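Local coordinates for KaiC-like domain-containing protein (Pyrococcus horikoshii, PDB 3BS4) that is of unknown function but belongs with KaiC-like proteins and was crystallised holding an unidentified peptide, at residues H26-S31 and V208-S213; K35-Y40 and N246-R251; S147-L152 and W187-V192; L224-T229 and V237-E242. All coordinates share one frame; numbering follows the deposited sequence.

How the contacts relate
All four contacts bear on one mixed sheet, parallel through its centre and antiparallel toward its C-terminal edge. Contact 1 touches each of the other three: its centre is about 10 Å from that of contact 4, 11 Å from contact 3 and 12 Å from contact 2. Strand 22-27 has 184-190 (contact 3) on one flank and 207-216 on the other, followed by the hairpin of contact 4 and edge strand 247-252 of contact 2. Along the chain contact 3 closes before contact 4 opens, and both fall between the two segments of contact 2. E27 OE2 to K35 N joins contacts 1 and 2, and backbone bonds from strand 207-216 to 219-228 carry the parallel core into the antiparallel extension.

Contact 1: residues H26-S31 and V208-S213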
loop_
_atom_site.group_PDB
_atom_site.type_symbol
_atom_site.label_atom_id
_atom_site.label_comp_id
_atom_site.label_asym_id
_atom_site.label_seq_id
_atom_site.Cartn_x
_atom_site.Cartn_y
_atom_site.Cartn_z
ATOM N N HIS A 26 8.061 5.543 1.700
ATOM C CA HIS A 26 8.654 6.387 0.670
ATOM C C HIS A 26 9.975 5.775 0.222
ATOM O O HIS A 26 10.997 5.881 0.937
ATOM C CB HIS A 26 8.846 7.802 1.186
ATOM C CG HIS A 26 9.471 8.726 0.179
ATOM N ND1 HIS A 26 10.088 9.907 0.536
ATOM C CD2 HIS A 26 9.584 8.633 -1.171
ATOM C CE1 HIS A 26 10.557 10.499 -0.548
ATOM N NE2 HIS A 26 10.259 9.750 -1.598
ATOM N N GLU A 27 9.952 5.125 -0.944
ATOM C CA GLU A 27 11.164 4.518 -1.519
ATOM C C GLU A 27 11.850 5.637 -2.305
ATOM O O GLU A 27 11.468 5.914 -3.445
ATOM C CB GLU A 27 10.819 3.316 -2.417
ATOM C CG GLU A 27 12.076 2.663 -3.022
ATOM C CD GLU A 27 11.794 1.660 -4.139
ATOM O OE1 GLU A 27 11.383 2.104 -5.240
ATOM O OE2 GLU A 27 12.020 0.434 -3.958
ATOM N N GLU A 28 12.811 6.313 -1.684
ATOM C CA GLU A 28 13.396 7.521 -2.292
ATOM C C GLU A 28 14.183 7.226 -3.588
ATOM O O GLU A 28 14.209 8.045 -4.530
ATOM C CB GLU A 28 14.262 8.250 -1.272
ATOM C CG GLU A 28 14.730 9.618 -1.725
ATOM C CD GLU A 28 15.543 10.294 -0.648
ATOM O OE1 GLU A 28 16.590 9.738 -0.249
ATOM O OE2 GLU A 28 15.122 11.375 -0.191
ATOM N N ASP A 29 14.840 6.072 -3.622
ATOM C CA ASP A 29 15.522 5.616 -4.840
ATOM C C ASP A 29 15.315 4.125 -5.067
ATOM O O ASP A 29 15.152 3.343 -4.115
ATOM C CB ASP A 29 17.008 5.961 -4.809
ATOM C CG ASP A 29 17.749 5.245 -3.705
ATOM O OD1 ASP A 29 17.957 5.866 -2.641
ATOM O OD2 ASP A 29 18.107 4.064 -3.902
ATOM N N ALA A 30 15.336 3.716 -6.336
ATOM C CA ALA A 30 15.002 2.364 -6.688
ATOM C C ALA A 30 15.970 1.335 -6.126
ATOM O O ALA A 30 15.552 0.239 -5.787
ATOM C CB ALA A 30 14.877 2.204 -8.236
ATOM N N SER A 31 17.250 1.696 -6.018
ATOM C CA SER A 31 18.262 0.753 -5.534
ATOM C C SER A 31 18.005 0.363 -4.087
ATOM O O SER A 31 18.436 -0.693 -3.651
ATOM C CB SER A 31 19.679 1.341 -5.666
ATOM O OG SER A 31 19.964 1.628 -7.027
ATOM N N VAL A 208 5.543 7.634 8.463
ATOM C CA VAL A 208 6.301 7.729 7.217
ATOM C C VAL A 208 7.647 7.068 7.443
ATOM O O VAL A 208 8.412 7.492 8.328
ATOM C CB VAL A 208 6.551 9.182 6.778
ATOM C CG1 VAL A 208 7.409 9.189 5.497
ATOM C CG2 VAL A 208 5.228 9.927 6.566
ATOM N N LEU A 209 7.925 6.042 6.641
ATOM C CA LEU A 209 9.236 5.383 6.588
ATOM C C LEU A 209 9.844 5.665 5.232
ATOM O O LEU A 209 9.194 5.436 4.210
ATOM C CB LEU A 209 9.090 3.868 6.764
ATOM C CG LEU A 209 8.329 3.372 8.005
ATOM C CD1 LEU A 209 8.391 1.836 8.109
ATOM C CD2 LEU A 209 8.816 4.026 9.274
ATOM N N LYS A 210 11.085 6.140 5.218
ATOM C CA LYS A 210 11.754 6.481 3.956
ATOM C C LYS A 210 12.932 5.547 3.777
ATOM O O LYS A 210 13.724 5.378 4.699
ATOM C CB LYS A 210 12.261 7.920 3.982
ATOM C CG LYS A 210 12.977 8.322 2.709
ATOM C CD LYS A 210 13.138 9.822 2.647
ATOM C CE LYS A 210 14.434 10.276 3.258
ATOM N NZ LYS A 210 14.637 11.748 3.000
ATOM N N THR A 211 13.030 4.919 2.607
ATOM C CA THR A 211 14.203 4.082 2.316
ATOM C C THR A 211 15.093 4.774 1.298
ATOM O O THR A 211 14.626 5.514 0.426
ATOM C CB THR A 211 13.827 2.680 1.809
ATOM O OG1 THR A 211 13.215 2.765 0.509
ATOM C CG2 THR A 211 12.879 1.990 2.785
ATOM N N ARG A 212 16.393 4.544 1.428
ATOM C CA ARG A 212 17.351 5.172 0.523
ATOM C C ARG A 212 18.647 4.394 0.523
ATOM O O ARG A 212 18.917 3.644 1.455
ATOM C CB ARG A 212 17.616 6.609 0.941
ATOM C CG ARG A 212 18.252 6.734 2.316
ATOM C CD ARG A 212 18.656 8.163 2.580
ATOM N NE ARG A 212 19.436 8.293 3.810
ATOM C CZ ARG A 212 19.615 9.445 4.451
ATOM N NH1 ARG A 212 19.069 10.563 3.991
ATOM N NH2 ARG A 212 20.341 9.478 5.562
ATOM N N SER A 213 19.433 4.594 -0.530
ATOM C CA SER A 213 20.704 3.907 -0.726
ATOM C C SER A 213 21.860 4.888 -0.581
ATOM O O SER A 213 21.719 6.078 -0.868
ATOM C CB SER A 213 20.764 3.321 -2.146
ATOM O OG SER A 213 19.672 2.448 -2.403
HETATM O O HOH W 1 17.832 11.226 1.631
#
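The H26 imidazole carries E28 CB over one face, toward the rim, while K210 runs alongside and approaches obliquely, CD 3.7 Å from H26 ND1. Both ring nitrogens are engaged, ND1 with Y202 OH and NE2 with G191 O. The R212 guanidinium meets water 1 in plane at its edge; this water donates to E28 OE1, whose carboxylate is turned 27° from the guanidinium. A bend at chi3 (91°) carries K210 CE to 3.7 Å from E28 OE2, and K210 NZ reaches that oxygen at 3.2 Å, a salt bridge made from above the carboxylate plane. D29 grips S213 twice through syn lone pairs: OD1 takes S213 N at 2.9 Å, OD2 takes S213 OG at 2.7 Å. T211 OG1, bonded to S32 OG, sits 3.4 Å from E27 CA. Backbone bonds H26 N to L209 O, T211 N to H26 O and E28 N to T211 O make a parallel ladder, followed by a loop that probably corresponds to the P-loop position of RecA-like folds.

Contact 2: residues K35-Y40 and N246-R251; sequences KDILFY and NEPKLR
P248 sets its ring against one face of Y40, with CD over the centre, 3.5 Å from the ring centroid, a CH-pi contact. Beside it E247 runs in the same direction as the tyrosine, its carboxylate plane 19° from the ring and its CG 3.7 Å from Y40 OH. N246 O approaches the ring obliquely, 3.5 Å from Y40 CD1. With CG anti to the backbone N (chi1 179°), the tyrosine ring starts out from the helix on the strand's side. One turn earlier I37 CG1 meets P248 CB at 4.1 Å. An alanine in place of Y40 would probably leave P248 CD without the ring face it rests on and E247 CG without the phenol end beside it, opening a gap between helix and strand.

The contact is a helix-on-sheet crossing: helix 34-47, the first after the opening strand of the parallel core, packs near edge strand 247-252, and the axes of segments 35-40 and 247-251 approach to 8.5 Å at -113°. Water 2 bridges D36 O and N246 O, the second bond being unusually short, where no direct hydrogen bond is found between the segments. Farther out, D36 makes salt bridges to R33 and R70, and R70 also reaches N246 OD1 weakly. I7 touches both I37 and L250, and K249 pairs its backbone with E242 on strand 238-244.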
loop_
_atom_site.group_PDB
_atom_site.type_symbol
_atom_site.label_atom_id
_atom_site.label_comp_id
_atom_site.label_asym_id
_atom_site.label_seq_id
_atom_site.Cartn_x
_atom_site.Cartn_y
_atom_site.Cartn_z
ATOM N N LYS A 35 10.485 -0.954 -1.944
ATOM C CA LYS A 35 9.296 -1.601 -2.499
ATOM C C LYS A 35 9.246 -3.072 -2.094
ATOM O O LYS A 35 8.182 -3.609 -1.763
ATOM C CB LYS A 35 9.289 -1.430 -4.029
ATOM C CG LYS A 35 8.228 -2.178 -4.804
ATOM C CD LYS A 35 8.132 -1.693 -6.255
ATOM C CE LYS A 35 9.488 -1.621 -6.979
ATOM N NZ LYS A 35 9.335 -1.185 -8.406
ATOM N N ASP A 36 10.407 -3.719 -2.088
ATOM C CA ASP A 36 10.475 -5.131 -1.685
ATOM C C ASP A 36 10.156 -5.328 -0.205
ATOM O O ASP A 36 9.633 -6.374 0.181
ATOM C CB ASP A 36 11.854 -5.721 -1.992
ATOM C CG ASP A 36 12.043 -6.045 -3.460
ATOM O OD1 ASP A 36 11.021 -6.206 -4.185
ATOM O OD2 ASP A 36 13.225 -6.178 -3.874
ATOM N N ILE A 37 10.451 -4.328 0.632
ATOM C CA ILE A 37 10.079 -4.407 2.048
ATOM C C ILE A 37 8.548 -4.405 2.139
ATOM O O ILE A 37 7.954 -5.199 2.884
ATOM C CB ILE A 37 10.683 -3.258 2.896
ATOM C CG1 ILE A 37 12.212 -3.389 2.929
ATOM C CG2 ILE A 37 10.132 -3.299 4.303
ATOM C CD1 ILE A 37 12.886 -2.236 3.596
ATOM N N LEU A 38 7.909 -3.528 1.358
ATOM C CA LEU A 38 6.450 -3.473 1.374
ATOM C C LEU A 38 5.822 -4.761 0.843
ATOM O O LEU A 38 4.831 -5.236 1.424
ATOM C CB LEU A 38 5.913 -2.264 0.602
ATOM C CG LEU A 38 4.412 -2.046 0.837
ATOM C CD1 LEU A 38 4.059 -2.033 2.323
ATOM C CD2 LEU A 38 3.949 -0.770 0.232
ATOM N N PHE A 39 6.371 -5.321 -0.237
ATOM C CA PHE A 39 5.845 -6.601 -0.738
ATOM C C PHE A 39 6.031 -7.713 0.290
ATOM O O PHE A 39 5.172 -8.577 0.443
ATOM C CB PHE A 39 6.446 -6.968 -2.094
ATOM C CG PHE A 39 5.714 -6.347 -3.257
ATOM C CD1 PHE A 39 4.513 -6.892 -3.713
ATOM C CD2 PHE A 39 6.235 -5.238 -3.910
ATOM C CE1 PHE A 39 3.826 -6.325 -4.805
ATOM C CE2 PHE A 39 5.554 -4.655 -4.999
ATOM C CZ PHE A 39 4.350 -5.201 -5.445
ATOM N N TYR A 40 7.137 -7.673 1.020
ATOM C CA TYR A 40 7.320 -8.629 2.104
ATOM C C TYR A 40 6.211 -8.529 3.150
ATOM O O TYR A 40 5.599 -9.534 3.510
ATOM C CB TYR A 40 8.695 -8.440 2.739
ATOM C CG TYR A 40 8.931 -9.380 3.889
ATOM C CD1 TYR A 40 9.304 -10.703 3.657
ATOM C CD2 TYR A 40 8.750 -8.949 5.210
ATOM C CE1 TYR A 40 9.507 -11.574 4.715
ATOM C CE2 TYR A 40 8.957 -9.823 6.288
ATOM C CZ TYR A 40 9.333 -11.134 6.017
ATOM O OH TYR A 40 9.525 -12.009 7.068
ATOM N N ASN A 246 14.144 -13.113 0.386
ATOM C CA ASN A 246 13.180 -12.015 0.343
ATOM C C ASN A 246 12.966 -11.312 1.674
ATOM O O ASN A 246 12.243 -10.309 1.741
ATOM C CB ASN A 246 11.855 -12.523 -0.209
ATOM C CG ASN A 246 11.936 -12.856 -1.682
ATOM O OD1 ASN A 246 12.591 -12.154 -2.469
ATOM N ND2 ASN A 246 11.268 -13.931 -2.070
ATOM N N GLU A 247 13.597 -11.824 2.727
ATOM C CA GLU A 247 13.363 -11.321 4.078
ATOM C C GLU A 247 14.264 -10.139 4.381
ATOM O O GLU A 247 15.492 -10.277 4.331
ATOM C CB GLU A 247 13.612 -12.409 5.129
ATOM C CG GLU A 247 13.178 -12.007 6.537
ATOM C CD GLU A 247 13.598 -13.023 7.582
ATOM O OE1 GLU A 247 14.309 -13.990 7.217
ATOM O OE2 GLU A 247 13.211 -12.855 8.764
ATOM N N PRO A 248 13.665 -8.979 4.721
ATOM C CA PRO A 248 14.498 -7.841 5.077
ATOM C C PRO A 248 15.058 -8.048 6.469
ATOM O O PRO A 248 14.339 -8.461 7.389
ATOM C CB PRO A 248 13.523 -6.649 5.102
ATOM C CG PRO A 248 12.179 -7.189 4.744
ATOM C CD PRO A 248 12.224 -8.674 4.840
ATOM N N LYS A 249 16.345 -7.762 6.613
ATOM C CA LYS A 249 17.032 -7.904 7.876
ATOM C C LYS A 249 17.525 -6.521 8.302
ATOM O O LYS A 249 18.364 -5.931 7.626
ATOM C CB LYS A 249 18.197 -8.873 7.699
ATOM C CG LYS A 249 17.790 -10.297 7.297
ATOM C CD LYS A 249 16.834 -10.895 8.332
ATOM C CE LYS A 249 17.064 -12.380 8.522
ATOM N NZ LYS A 249 18.397 -12.616 9.147
ATOM N N LEU A 250 16.990 -6.009 9.406
ATOM C CA LEU A 250 17.241 -4.631 9.841
ATOM C C LEU A 250 18.156 -4.571 11.047
ATOM O O LEU A 250 18.120 -5.462 11.881
ATOM C CB LEU A 250 15.923 -3.945 10.204
ATOM C CG LEU A 250 15.137 -3.317 9.043
ATOM C CD1 LEU A 250 14.550 -4.372 8.116
ATOM C CD2 LEU A 250 14.005 -2.458 9.613
ATOM N N ARG A 251 18.940 -3.503 11.141
ATOM C CA ARG A 251 19.849 -3.264 12.271
ATOM C C ARG A 251 19.711 -1.801 12.658
ATOM O O ARG A 251 19.970 -0.917 11.843
ATOM C CB ARG A 251 21.300 -3.561 11.853
ATOM C CG ARG A 251 22.364 -3.142 12.891
ATOM C CD ARG A 251 23.792 -3.360 12.356
ATOM N NE ARG A 251 24.130 -2.414 11.287
ATOM C CZ ARG A 251 24.497 -1.149 11.486
ATOM N NH1 ARG A 251 24.570 -0.661 12.721
ATOM N NH2 ARG A 251 24.773 -0.363 10.452
HETATM O O HOH W 2 11.729 -8.355 0.199
#

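Contact 3: residues S147-L152 and W187-V192; sequences SMSGYL and WLWEGV
M148 lies across W187 and S149 against W189, and this is the tightly packed part of the contact. Bends at chi2 and chi3 fold the methionine over one indole face: SD stands 3.9 Å from the centroid of the W187 five-membered ring, a Met-aromatic contact, and CE 3.7 Å from that of its six-membered ring, 4° off the normal. S149 CB lies over the centre of the W189 indole, 3.5 Å above its plane. Held between the backbone N and carbonyl carbon (chi1 48°), S149 OG accepts E190 N at 2.9 Å. M148 N gives L188 O a nearly straight bond of 2.8 Å. S147, entered through a cis peptide, consistent with the one that follows the Walker B strand in RecA-like proteins, donates OG to the anti lone pair of E190 OE2 at 2.7 Å; Y59 OH shares that oxygen.

Toward the partly exposed end the fit is looser. L152 offers only CD1, 3.8 Å from W189 CH2, and W189 NE1 turns back to V192 O, which it meets from above the carbonyl plane. The bound peptide reaches the opposite end: its backbone bonds W187 NE1, and a polar side chain of it packs on M148. Helix 195-204 packs on both tryptophans through V201 and V197, while strands 141-146 and 22-27 flank strand 184-190.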
loop_
_atom_site.group_PDB
_atom_site.type_symbol
_atom_site.label_atom_id
_atom_site.label_comp_id
_atom_site.label_asym_id
_atom_site.label_seq_id
_atom_site.Cartn_x
_atom_site.Cartn_y
_atom_site.Cartn_z
ATOM N N SER A 147 1.461 2.105 -6.884
ATOM C CA SER A 147 1.965 3.043 -5.899
ATOM C C SER A 147 1.429 4.426 -6.151
ATOM O O SER A 147 0.894 4.699 -7.239
ATOM C CB SER A 147 3.478 3.222 -6.172
ATOM O OG SER A 147 4.156 1.974 -6.061
ATOM N N MET A 148 1.436 5.291 -5.149
ATOM C CA MET A 148 0.531 6.422 -5.113
ATOM C C MET A 148 1.275 7.391 -6.093
ATOM O O MET A 148 0.675 8.272 -6.730
ATOM C CB MET A 148 0.521 7.061 -3.729
ATOM C CG MET A 148 -0.358 6.309 -2.726
ATOM S SD MET A 148 -2.117 6.290 -3.183
ATOM C CE MET A 148 -2.479 8.061 -2.925
ATOM N N SER A 149 2.595 7.211 -6.243
ATOM C CA SER A 149 3.388 7.987 -7.207
ATOM C C SER A 149 2.943 7.739 -8.658
ATOM O O SER A 149 3.179 8.571 -9.547
ATOM C CB SER A 149 4.902 7.693 -7.019
ATOM O OG SER A 149 5.138 6.289 -6.950
ATOM N N GLY A 150 2.273 6.609 -8.896
ATOM C CA GLY A 150 1.764 6.278 -10.228
ATOM C C GLY A 150 0.748 7.271 -10.762
ATOM O O GLY A 150 0.584 7.396 -11.983
ATOM N N TYR A 151 0.043 7.974 -9.874
ATOM C CA TYR A 151 -0.970 8.936 -10.337
ATOM C C TYR A 151 -0.364 10.052 -11.176
ATOM O O TYR A 151 -1.055 10.630 -11.986
ATOM C CB TYR A 151 -1.767 9.502 -9.164
ATOM C CG TYR A 151 -2.682 8.462 -8.575
ATOM C CD1 TYR A 151 -3.661 7.858 -9.364
ATOM C CD2 TYR A 151 -2.551 8.060 -7.232
ATOM C CE1 TYR A 151 -4.511 6.881 -8.841
ATOM C CE2 TYR A 151 -3.399 7.066 -6.704
ATOM C CZ TYR A 151 -4.368 6.498 -7.513
ATOM O OH TYR A 151 -5.212 5.509 -7.036
ATOM N N LEU A 152 0.907 10.361 -10.955
ATOM C CA LEU A 152 1.549 11.423 -11.720
ATOM C C LEU A 152 1.746 11.042 -13.188
ATOM O O LEU A 152 2.117 11.906 -14.004
ATOM C CB LEU A 152 2.867 11.836 -11.058
ATOM C CG LEU A 152 2.733 12.522 -9.694
ATOM C CD1 LEU A 152 4.095 12.703 -9.033
ATOM C CD2 LEU A 152 2.033 13.892 -9.826
ATOM N N TRP A 187 0.669 2.919 1.847
ATOM C CA TRP A 187 0.869 3.572 0.559
ATOM C C TRP A 187 2.334 3.454 0.196
ATOM O O TRP A 187 3.193 3.705 1.033
ATOM C CB TRP A 187 0.561 5.072 0.673
ATOM C CG TRP A 187 -0.888 5.381 0.685
ATOM C CD1 TRP A 187 -1.919 4.479 0.575
ATOM C CD2 TRP A 187 -1.489 6.678 0.738
ATOM N NE1 TRP A 187 -3.131 5.141 0.574
ATOM C CE2 TRP A 187 -2.892 6.491 0.660
ATOM C CE3 TRP A 187 -0.984 7.983 0.863
ATOM C CZ2 TRP A 187 -3.800 7.563 0.714
ATOM C CZ3 TRP A 187 -1.892 9.047 0.918
ATOM C CH2 TRP A 187 -3.278 8.822 0.830
ATOM N N LEU A 188 2.622 3.131 -1.059
ATOM C CA LEU A 188 3.999 3.161 -1.535
ATOM C C LEU A 188 4.196 4.410 -2.396
ATOM O O LEU A 188 3.362 4.706 -3.239
ATOM C CB LEU A 188 4.296 1.898 -2.361
ATOM C CG LEU A 188 5.715 1.767 -2.942
ATOM C CD1 LEU A 188 6.788 1.718 -1.816
ATOM C CD2 LEU A 188 5.835 0.552 -3.842
ATOM N N TRP A 189 5.322 5.103 -2.230
ATOM C CA TRP A 189 5.653 6.196 -3.149
ATOM C C TRP A 189 7.067 5.963 -3.657
ATOM O O TRP A 189 7.984 5.890 -2.854
ATOM C CB TRP A 189 5.573 7.566 -2.449
ATOM C CG TRP A 189 5.859 8.726 -3.375
ATOM C CD1 TRP A 189 7.074 9.155 -3.795
ATOM C CD2 TRP A 189 4.890 9.599 -3.974
ATOM N NE1 TRP A 189 6.936 10.246 -4.650
ATOM C CE2 TRP A 189 5.600 10.525 -4.782
ATOM C CE3 TRP A 189 3.493 9.665 -3.938
ATOM C CZ2 TRP A 189 4.949 11.527 -5.529
ATOM C CZ3 TRP A 189 2.844 10.650 -4.695
ATOM C CH2 TRP A 189 3.575 11.571 -5.466
ATOM N N GLU A 190 7.219 5.829 -4.983
ATOM C CA GLU A 190 8.516 5.511 -5.596
ATOM C C GLU A 190 9.145 6.769 -6.161
ATOM O O GLU A 190 8.583 7.387 -7.068
ATOM C CB GLU A 190 8.325 4.449 -6.693
ATOM C CG GLU A 190 7.737 3.158 -6.129
ATOM C CD GLU A 190 7.579 2.048 -7.155
ATOM O OE1 GLU A 190 8.593 1.587 -7.727
ATOM O OE2 GLU A 190 6.446 1.610 -7.363
ATOM N N GLY A 191 10.299 7.140 -5.618
ATOM C CA GLY A 191 11.059 8.292 -6.135
ATOM C C GLY A 191 10.655 9.597 -5.482
ATOM O O GLY A 191 10.131 9.619 -4.357
ATOM N N VAL A 192 10.923 10.707 -6.163
ATOM C CA VAL A 192 10.522 12.006 -5.627
ATOM C C VAL A 192 9.398 12.505 -6.506
ATOM O O VAL A 192 8.224 12.503 -6.087
ATOM C CB VAL A 192 11.720 12.995 -5.544
ATOM C CG1 VAL A 192 11.281 14.308 -4.924
ATOM C CG2 VAL A 192 12.845 12.354 -4.717
#

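Contact 4: residues L224-T229 and V237-E242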
loop_
_atom_site.group_PDB
_atom_site.type_symbol
_atom_site.label_atom_id
_atom_site.label_comp_id
_atom_site.label_asym_id
_atom_site.label_seq_id
_atom_site.Cartn_x
_atom_site.Cartn_y
_atom_site.Cartn_z
ATOM N N LEU A 224 16.728 2.606 6.247
ATOM C CA LEU A 224 15.323 2.956 6.469
ATOM C C LEU A 224 15.254 3.993 7.571
ATOM O O LEU A 224 15.776 3.767 8.669
ATOM C CB LEU A 224 14.515 1.717 6.836
ATOM C CG LEU A 224 12.996 1.878 7.000
ATOM C CD1 LEU A 224 12.306 0.551 6.694
ATOM C CD2 LEU A 224 12.633 2.374 8.398
ATOM N N LEU A 225 14.631 5.129 7.272
ATOM C CA LEU A 225 14.529 6.236 8.221
ATOM C C LEU A 225 13.099 6.375 8.715
ATOM O O LEU A 225 12.175 6.418 7.910
ATOM C CB LEU A 225 14.943 7.537 7.540
ATOM C CG LEU A 225 16.421 7.878 7.323
ATOM C CD1 LEU A 225 17.168 6.817 6.544
ATOM C CD2 LEU A 225 16.509 9.222 6.597
ATOM N N VAL A 226 12.921 6.452 10.033
ATOM C CA VAL A 226 11.593 6.633 10.591
ATOM C C VAL A 226 11.352 8.133 10.666
ATOM O O VAL A 226 11.794 8.807 11.598
ATOM C CB VAL A 226 11.413 5.944 11.967
ATOM C CG1 VAL A 226 9.957 6.053 12.416
ATOM C CG2 VAL A 226 11.863 4.465 11.893
ATOM N N ILE A 227 10.688 8.658 9.643
ATOM C CA ILE A 227 10.496 10.100 9.495
ATOM C C ILE A 227 9.367 10.637 10.391
ATOM O O ILE A 227 9.476 11.736 10.953
ATOM C CB ILE A 227 10.233 10.467 7.992
ATOM C CG1 ILE A 227 11.448 10.157 7.094
ATOM C CG2 ILE A 227 9.834 11.927 7.819
ATOM C CD1 ILE A 227 12.781 10.761 7.569
ATOM N N LYS A 228 8.284 9.876 10.509
ATOM C CA LYS A 228 7.091 10.326 11.236
ATOM C C LYS A 228 6.384 9.149 11.874
ATOM O O LYS A 228 6.254 8.099 11.249
ATOM C CB LYS A 228 6.137 11.048 10.258
ATOM C CG LYS A 228 4.807 11.564 10.835
ATOM C CD LYS A 228 3.959 12.124 9.667
ATOM C CE LYS A 228 2.720 12.822 10.163
ATOM N NZ LYS A 228 1.938 13.268 8.994
ATOM N N THR A 229 5.949 9.323 13.133
ATOM C CA THR A 229 5.108 8.347 13.835
ATOM C C THR A 229 4.053 9.136 14.619
ATOM O O THR A 229 4.207 10.333 14.782
ATOM C CB THR A 229 5.910 7.510 14.860
ATOM O OG1 THR A 229 6.445 8.380 15.870
ATOM C CG2 THR A 229 7.043 6.777 14.190
ATOM N N VAL A 237 15.074 7.626 14.422
ATOM C CA VAL A 237 15.387 6.197 14.369
ATOM C C VAL A 237 15.760 5.821 12.934
ATOM O O VAL A 237 15.022 6.135 11.994
ATOM C CB VAL A 237 14.213 5.324 14.876
ATOM C CG1 VAL A 237 14.581 3.847 14.873
ATOM C CG2 VAL A 237 13.801 5.744 16.299
ATOM N N ARG A 238 16.919 5.186 12.778
ATOM C CA ARG A 238 17.430 4.799 11.466
ATOM C C ARG A 238 17.912 3.367 11.536
ATOM O O ARG A 238 18.526 2.952 12.531
ATOM C CB ARG A 238 18.594 5.696 11.020
ATOM C CG ARG A 238 18.296 7.179 11.003
ATOM C CD ARG A 238 19.593 7.970 10.952
ATOM N NE ARG A 238 20.406 7.581 9.805
ATOM C CZ ARG A 238 20.656 8.365 8.760
ATOM N NH1 ARG A 238 20.167 9.603 8.712
ATOM N NH2 ARG A 238 21.405 7.910 7.763
ATOM N N PHE A 239 17.665 2.622 10.465
ATOM C CA PHE A 239 18.112 1.245 10.371
ATOM C C PHE A 239 18.928 1.046 9.112
ATOM O O PHE A 239 18.618 1.634 8.065
ATOM C CB PHE A 239 16.921 0.302 10.256
ATOM C CG PHE A 239 15.973 0.367 11.403
ATOM C CD1 PHE A 239 16.090 -0.528 12.468
ATOM C CD2 PHE A 239 14.926 1.294 11.407
ATOM C CE1 PHE A 239 15.187 -0.477 13.527
ATOM C CE2 PHE A 239 14.022 1.354 12.465
ATOM C CZ PHE A 239 14.158 0.473 13.529
ATOM N N GLU A 240 19.968 0.219 9.206
ATOM C CA GLU A 240 20.577 -0.332 7.994
ATOM C C GLU A 240 19.860 -1.633 7.710
ATOM O O GLU A 240 19.479 -2.336 8.643
ATOM C CB GLU A 240 22.080 -0.611 8.155
ATOM C CG GLU A 240 22.697 -1.107 6.812
ATOM C CD GLU A 240 24.208 -1.322 6.824
ATOM O OE1 GLU A 240 24.875 -0.945 7.812
ATOM O OE2 GLU A 240 24.716 -1.863 5.810
ATOM N N TYR A 241 19.663 -1.971 6.435
ATOM C CA TYR A 241 19.079 -3.282 6.130
ATOM C C TYR A 241 19.723 -3.973 4.937
ATOM O O TYR A 241 20.404 -3.343 4.116
ATOM C CB TYR A 241 17.545 -3.207 5.966
ATOM C CG TYR A 241 17.060 -2.357 4.802
ATOM C CD1 TYR A 241 16.829 -2.928 3.556
ATOM C CD2 TYR A 241 16.802 -1.001 4.973
ATOM C CE1 TYR A 241 16.390 -2.154 2.472
ATOM C CE2 TYR A 241 16.337 -0.225 3.921
ATOM C CZ TYR A 241 16.144 -0.809 2.678
ATOM O OH TYR A 241 15.678 -0.026 1.638
ATOM N N GLU A 242 19.542 -5.284 4.895
ATOM C CA GLU A 242 19.852 -6.088 3.720
ATOM C C GLU A 242 18.785 -7.155 3.592
ATOM O O GLU A 242 17.851 -7.181 4.381
ATOM C CB GLU A 242 21.235 -6.718 3.829
ATOM C CG GLU A 242 21.442 -7.553 5.049
ATOM C CD GLU A 242 22.921 -7.852 5.300
ATOM O OE1 GLU A 242 23.793 -7.459 4.488
ATOM O OE2 GLU A 242 23.188 -8.495 6.321
HETATM O O HOH W 3 12.416 8.456 14.196
#
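An antiparallel beta hairpin, strands 219-228 and 238-244, is zipped here by L224 and F239, a hydrogen-bonded pair linked in both directions: L224 N to F239 O and F239 N to L224 O, each 2.8 Å. V226 N adds a nearly straight bond to V237 O at 2.9 Å, and water 3 joins V226 O to V237 N close to the unmodelled turn. On the face of L224 and F239 these two side chains lie side by side, with CD2 of L224 3.9 Å from CD2 of F239. V226 CG2 meets the same phenyl in plane at its edge, 3.8 Å from F239 CE2. On the other face L225 and R238, a non-hydrogen-bonded pair, run alongside; L225 CG sits over one face of the guanidinium, whose NH2 forms a salt bridge with E223.

Y241 turns its ring edge to the L224 backbone, CE2 3.7 Å from L224 N, and sends OH to S32 O. A phenylalanine here would probably leave S32 O without its hydroxyl donor and the ring tip less firmly held. I227 and K228 both face V208 in a classic beta bulge on the flank toward strand 207-216. Helix 8-14 packs on V226, V237 and F239, and strand 247-252 closes the far side of the hairpin, with L250 touching F239 and Y241.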